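PDB 6QK4: membrane-bound lytic murein transglycosylase A from Burkholderia pseudomallei, which probably cleaves the beta-1,4 linkage between N-acetylmuramic acid and N-acetylglucosamine in peptidoglycan, forming a 1,6-anhydro bond in the muramic acid. Local coordinates for residues S40-R54 with G261-I273. Sequence-based numbering, arbitrary orientation.
Sequences SLIGATIALRQNCAR and GALGVPLTPERSI
A buried arginine, Arg271, reaches across to the turn in front of helix 44-55 and grips one backbone carbonyl with two nitrogens. NH2 donates to Ile42 O at 2.9 Å, from above the carbonyl plane rather than along a lone pair, and NE adds a weak bond to the same oxygen. With chi1 at -66°, CG lies beside Gly43 O, and the bend at chi2 (-71°) then swings CD, NE and the guanidinium alongside the helix start, with Ala44 CB 3.8 Å above one face near the rim. NH1 is held outside the two segments by Leu302 O and a salt bridge to Asp39, whose charge would be expected to balance the buried cation. Gly43 sits at the N-cap, and the turn before it is braced by an ST turn in which Ile42 N donates to Ser40 OG.

Along the helix the contact continues as van der Waals packing, with no further hydrogen bond between the two segments. Ala47 CB touches both Arg271 CB, 3.6 Å away, and Thr268 OG1. One turn on, Gln50 folds back (chi2 -69°) and slides past Val265; it crosses Pro266 nearly at right angles, setting OE1 3.4 Å from Pro266 CD. Val265 CG1 rests 3.5 Å from Gln50 O and lies over the centre of one face of the Arg54 guanidinium. Leu263 spreads its methyls, CD1 against Arg54 CB and CD2 against Asn51 OD1; that amide is fixed by Gln306 and Gly283. Thus helix 44-55 packs against the loop leading into strand 272-274, part of the 3D domain, whose family belongs to the double-psi beta-barrel clan.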
loop_
_atom_site.group_PDB
_atom_site.type_symbol
_atom_site.label_atom_id
_atom_site.label_comp_id
_atom_site.label_asym_id
_atom_site.label_seq_id
_atom_site.Cartn_x
_atom_site.Cartn_y
_atom_site.Cartn_z
ATOM N N SER A 40 16.165 0.017 12.222
ATOM C CA SER A 40 17.368 -0.630 11.716
ATOM C C SER A 40 17.951 0.105 10.540
ATOM O O SER A 40 19.161 -0.015 10.272
ATOM C CB SER A 40 17.041 -2.045 11.255
ATOM O OG SER A 40 16.163 -2.022 10.108
ATOM N N LEU A 41 17.101 0.838 9.797
ATOM C CA LEU A 41 17.395 1.521 8.519
ATOM C C LEU A 41 17.572 0.547 7.362
ATOM O O LEU A 41 17.864 0.995 6.253
ATOM C CB LEU A 41 18.643 2.447 8.593
ATOM C CG LEU A 41 18.456 3.644 9.531
ATOM C CD1 LEU A 41 19.772 4.408 9.646
ATOM C CD2 LEU A 41 17.333 4.584 9.018
ATOM N N ILE A 42 17.307 -0.756 7.570
ATOM C CA ILE A 42 17.442 -1.726 6.480
ATOM C C ILE A 42 16.394 -1.445 5.411
ATOM O O ILE A 42 15.204 -1.353 5.714
ATOM C CB ILE A 42 17.288 -3.162 6.971
ATOM C CG1 ILE A 42 18.431 -3.532 7.944
ATOM C CG2 ILE A 42 17.291 -4.099 5.737
ATOM C CD1 ILE A 42 18.108 -4.743 8.734
ATOM N N GLY A 43 16.858 -1.213 4.188
ATOM C CA GLY A 43 15.996 -0.780 3.093
ATOM C C GLY A 43 15.962 0.723 2.860
ATOM O O GLY A 43 15.578 1.172 1.765
ATOM N N ALA A 44 16.388 1.540 3.810
ATOM C CA ALA A 44 16.244 2.981 3.577
ATOM C C ALA A 44 17.103 3.515 2.417
ATOM O O ALA A 44 16.672 4.435 1.688
ATOM C CB ALA A 44 16.567 3.751 4.875
ATOM N N THR A 45 18.313 2.952 2.202
ATOM C CA THR A 45 19.127 3.416 1.069
ATOM C C THR A 45 18.506 3.060 -0.277
ATOM O O THR A 45 18.791 3.744 -1.278
ATOM C CB THR A 45 20.527 2.837 1.127
ATOM O OG1 THR A 45 20.432 1.464 1.526
ATOM C CG2 THR A 45 21.368 3.606 2.206
ATOM N N ILE A 46 17.742 1.967 -0.346
ATOM C CA ILE A 46 17.084 1.618 -1.612
ATOM C C ILE A 46 16.089 2.699 -1.986
ATOM O O ILE A 46 16.071 3.205 -3.115
ATOM C CB ILE A 46 16.414 0.232 -1.509
ATOM C CG1 ILE A 46 17.476 -0.871 -1.435
ATOM C CG2 ILE A 46 15.517 -0.059 -2.702
ATOM C CD1 ILE A 46 16.986 -2.261 -1.020
ATOM N N ALA A 47 15.243 3.078 -1.029
ATOM C CA ALA A 47 14.244 4.119 -1.296
ATOM C C ALA A 47 14.915 5.465 -1.492
ATOM O O ALA A 47 14.430 6.287 -2.278
ATOM C CB ALA A 47 13.213 4.195 -0.158
ATOM N N LEU A 48 16.049 5.688 -0.821
ATOM C CA LEU A 48 16.834 6.894 -1.045
ATOM C C LEU A 48 17.356 7.004 -2.488
ATOM O O LEU A 48 17.321 8.083 -3.085
ATOM C CB LEU A 48 18.011 6.950 -0.042
ATOM C CG LEU A 48 19.031 8.097 -0.288
ATOM C CD1 LEU A 48 18.381 9.389 0.053
ATOM C CD2 LEU A 48 20.175 7.908 0.690
ATOM N N ARG A 49 17.890 5.922 -3.058
ATOM C CA ARG A 49 18.345 6.013 -4.445
ATOM C C ARG A 49 17.181 6.252 -5.398
ATOM O O ARG A 49 17.320 7.006 -6.367
ATOM C CB ARG A 49 19.100 4.732 -4.809
ATOM C CG ARG A 49 20.489 4.662 -4.147
ATOM C CD ARG A 49 21.362 3.595 -4.820
ATOM N NE ARG A 49 20.717 2.285 -4.814
ATOM C CZ ARG A 49 20.761 1.452 -3.776
ATOM N NH1 ARG A 49 21.430 1.806 -2.708
ATOM N NH2 ARG A 49 20.149 0.254 -3.808
ATOM N N GLN A 50 16.006 5.648 -5.137
ATOM C CA GLN A 50 14.863 5.980 -6.004
ATOM C C GLN A 50 14.518 7.453 -5.871
ATOM O O GLN A 50 14.254 8.116 -6.860
ATOM C CB GLN A 50 13.635 5.124 -5.665
ATOM C CG GLN A 50 13.842 3.653 -5.934
ATOM C CD GLN A 50 13.941 3.365 -7.470
ATOM O OE1 GLN A 50 13.739 4.247 -8.323
ATOM N NE2 GLN A 50 14.219 2.125 -7.801
ATOM N N ASN A 51 14.525 7.984 -4.648
ATOM C CA ASN A 51 14.296 9.416 -4.453
ATOM C C ASN A 51 15.277 10.262 -5.274
ATOM O O ASN A 51 14.880 11.197 -5.966
ATOM C CB ASN A 51 14.448 9.731 -2.969
ATOM C CG ASN A 51 13.454 10.732 -2.476
ATOM O OD1 ASN A 51 12.237 10.515 -2.577
ATOM N ND2 ASN A 51 13.953 11.802 -1.840
ATOM N N CYS A 52 16.566 9.944 -5.193
ATOM C CA CYS A 52 17.594 10.705 -5.911
ATOM C C CYS A 52 17.472 10.606 -7.414
ATOM O O CYS A 52 17.999 11.477 -8.135
ATOM C CB CYS A 52 18.935 10.186 -5.472
ATOM S SG CYS A 52 19.454 10.886 -3.882
ATOM N N ALA A 53 16.824 9.544 -7.920
ATOM C CA ALA A 53 16.583 9.474 -9.360
ATOM C C ALA A 53 15.760 10.668 -9.835
ATOM O O ALA A 53 15.816 11.014 -11.010
ATOM C CB ALA A 53 15.854 8.192 -9.777
ATOM N N ARG A 54 14.952 11.268 -8.959
ATOM C CA ARG A 54 14.192 12.469 -9.324
ATOM C C ARG A 54 14.747 13.753 -8.725
ATOM O O ARG A 54 14.413 14.821 -9.213
ATOM C CB ARG A 54 12.728 12.332 -8.909
ATOM C CG ARG A 54 11.999 11.260 -9.705
ATOM C CD ARG A 54 11.866 11.736 -11.166
ATOM N NE ARG A 54 11.136 10.802 -12.020
ATOM C CZ ARG A 54 11.700 9.752 -12.624
ATOM N NH1 ARG A 54 13.007 9.535 -12.490
ATOM N NH2 ARG A 54 10.965 8.918 -13.367
ATOM N N GLY A 261 4.767 5.026 -8.282
ATOM C CA GLY A 261 3.891 5.971 -7.628
ATOM C C GLY A 261 3.937 7.337 -8.283
ATOM O O GLY A 261 4.477 7.521 -9.383
ATOM N N ALA A 262 3.413 8.331 -7.562
ATOM C CA ALA A 262 3.219 9.659 -8.154
ATOM C C ALA A 262 4.546 10.384 -8.380
ATOM O O ALA A 262 4.642 11.308 -9.215
ATOM C CB ALA A 262 2.325 10.505 -7.241
ATOM N N LEU A 263 5.573 10.029 -7.614
ATOM C CA LEU A 263 6.886 10.601 -7.828
ATOM C C LEU A 263 7.531 10.060 -9.115
ATOM O O LEU A 263 8.453 10.679 -9.661
ATOM C CB LEU A 263 7.765 10.362 -6.564
ATOM C CG LEU A 263 9.248 10.860 -6.661
ATOM C CD1 LEU A 263 9.381 12.405 -6.862
ATOM C CD2 LEU A 263 10.025 10.469 -5.360
ATOM N N GLY A 264 6.997 9.006 -9.683
ATOM C CA GLY A 264 7.547 8.447 -10.891
ATOM C C GLY A 264 8.548 7.347 -10.687
ATOM O O GLY A 264 9.158 6.914 -11.675
ATOM N N VAL A 265 8.708 6.857 -9.452
ATOM C CA VAL A 265 9.706 5.835 -9.164
ATOM C C VAL A 265 9.008 4.655 -8.525
ATOM O O VAL A 265 7.992 4.828 -7.848
ATOM C CB VAL A 265 10.843 6.381 -8.264
ATOM C CG1 VAL A 265 11.528 7.503 -8.989
ATOM C CG2 VAL A 265 10.330 6.874 -6.901
ATOM N N PRO A 266 9.559 3.459 -8.661
ATOM C CA PRO A 266 8.998 2.289 -7.955
ATOM C C PRO A 266 9.005 2.504 -6.441
ATOM O O PRO A 266 10.005 2.949 -5.865
ATOM C CB PRO A 266 9.962 1.159 -8.323
ATOM C CG PRO A 266 10.689 1.611 -9.541
ATOM C CD PRO A 266 10.746 3.137 -9.472
ATOM N N LEU A 267 7.889 2.198 -5.809
ATOM C CA LEU A 267 7.795 2.255 -4.328
ATOM C C LEU A 267 8.594 1.139 -3.665
ATOM O O LEU A 267 8.659 0.012 -4.158
ATOM C CB LEU A 267 6.329 2.159 -3.907
ATOM C CG LEU A 267 5.395 3.185 -4.559
ATOM C CD1 LEU A 267 3.943 3.005 -4.145
ATOM C CD2 LEU A 267 5.868 4.554 -4.138
ATOM N N THR A 268 9.156 1.437 -2.461
ATOM C CA THR A 268 9.900 0.426 -1.712
ATOM C C THR A 268 9.076 -0.047 -0.518
ATOM O O THR A 268 8.617 0.787 0.284
ATOM C CB THR A 268 11.207 1.056 -1.221
ATOM O OG1 THR A 268 11.946 1.487 -2.356
ATOM C CG2 THR A 268 12.064 -0.008 -0.446
ATOM N N PRO A 269 8.831 -1.341 -0.359
ATOM C CA PRO A 269 8.022 -1.805 0.783
ATOM C C PRO A 269 8.558 -1.286 2.109
ATOM O O PRO A 269 9.747 -1.383 2.384
ATOM C CB PRO A 269 8.137 -3.334 0.704
ATOM C CG PRO A 269 8.280 -3.621 -0.850
ATOM C CD PRO A 269 9.221 -2.426 -1.282
ATOM N N GLU A 270 7.658 -0.799 2.957
ATOM C CA GLU A 270 7.976 -0.218 4.279
ATOM C C GLU A 270 8.988 0.913 4.256
ATOM O O GLU A 270 9.540 1.272 5.323
ATOM C CB GLU A 270 8.414 -1.310 5.250
ATOM C CG GLU A 270 7.296 -2.349 5.402
ATOM C CD GLU A 270 7.399 -3.097 6.773
ATOM O OE1 GLU A 270 7.365 -2.451 7.871
ATOM O OE2 GLU A 270 7.519 -4.344 6.701
ATOM N N ARG A 271 9.197 1.569 3.094
ATOM C CA ARG A 271 10.073 2.725 3.060
ATOM C C ARG A 271 9.481 3.842 2.226
ATOM O O ARG A 271 10.185 4.832 1.985
ATOM C CB ARG A 271 11.465 2.397 2.487
ATOM C CG ARG A 271 12.313 1.428 3.376
ATOM C CD ARG A 271 12.750 2.185 4.649
ATOM N NE ARG A 271 13.382 1.221 5.549
ATOM C CZ ARG A 271 13.730 1.523 6.798
ATOM N NH1 ARG A 271 13.516 2.772 7.213
ATOM N NH2 ARG A 271 14.244 0.552 7.634
ATOM N N SER A 272 8.248 3.679 1.709
ATOM C CA SER A 272 7.581 4.701 0.919
ATOM C C SER A 272 6.252 4.995 1.554
ATOM O O SER A 272 5.575 4.067 2.024
ATOM C CB SER A 272 7.298 4.223 -0.525
ATOM O OG SER A 272 8.481 4.042 -1.274
ATOM N N ILE A 273 5.874 6.268 1.615
ATOM C CA ILE A 273 4.534 6.634 2.060
ATOM C C ILE A 273 3.856 7.509 0.997
ATOM O O ILE A 273 4.498 8.231 0.225
ATOM C CB ILE A 273 4.524 7.384 3.399
ATOM C CG1 ILE A 273 5.472 8.611 3.373
ATOM C CG2 ILE A 273 4.746 6.353 4.588
ATOM C CD1 ILE A 273 5.243 9.511 4.644
#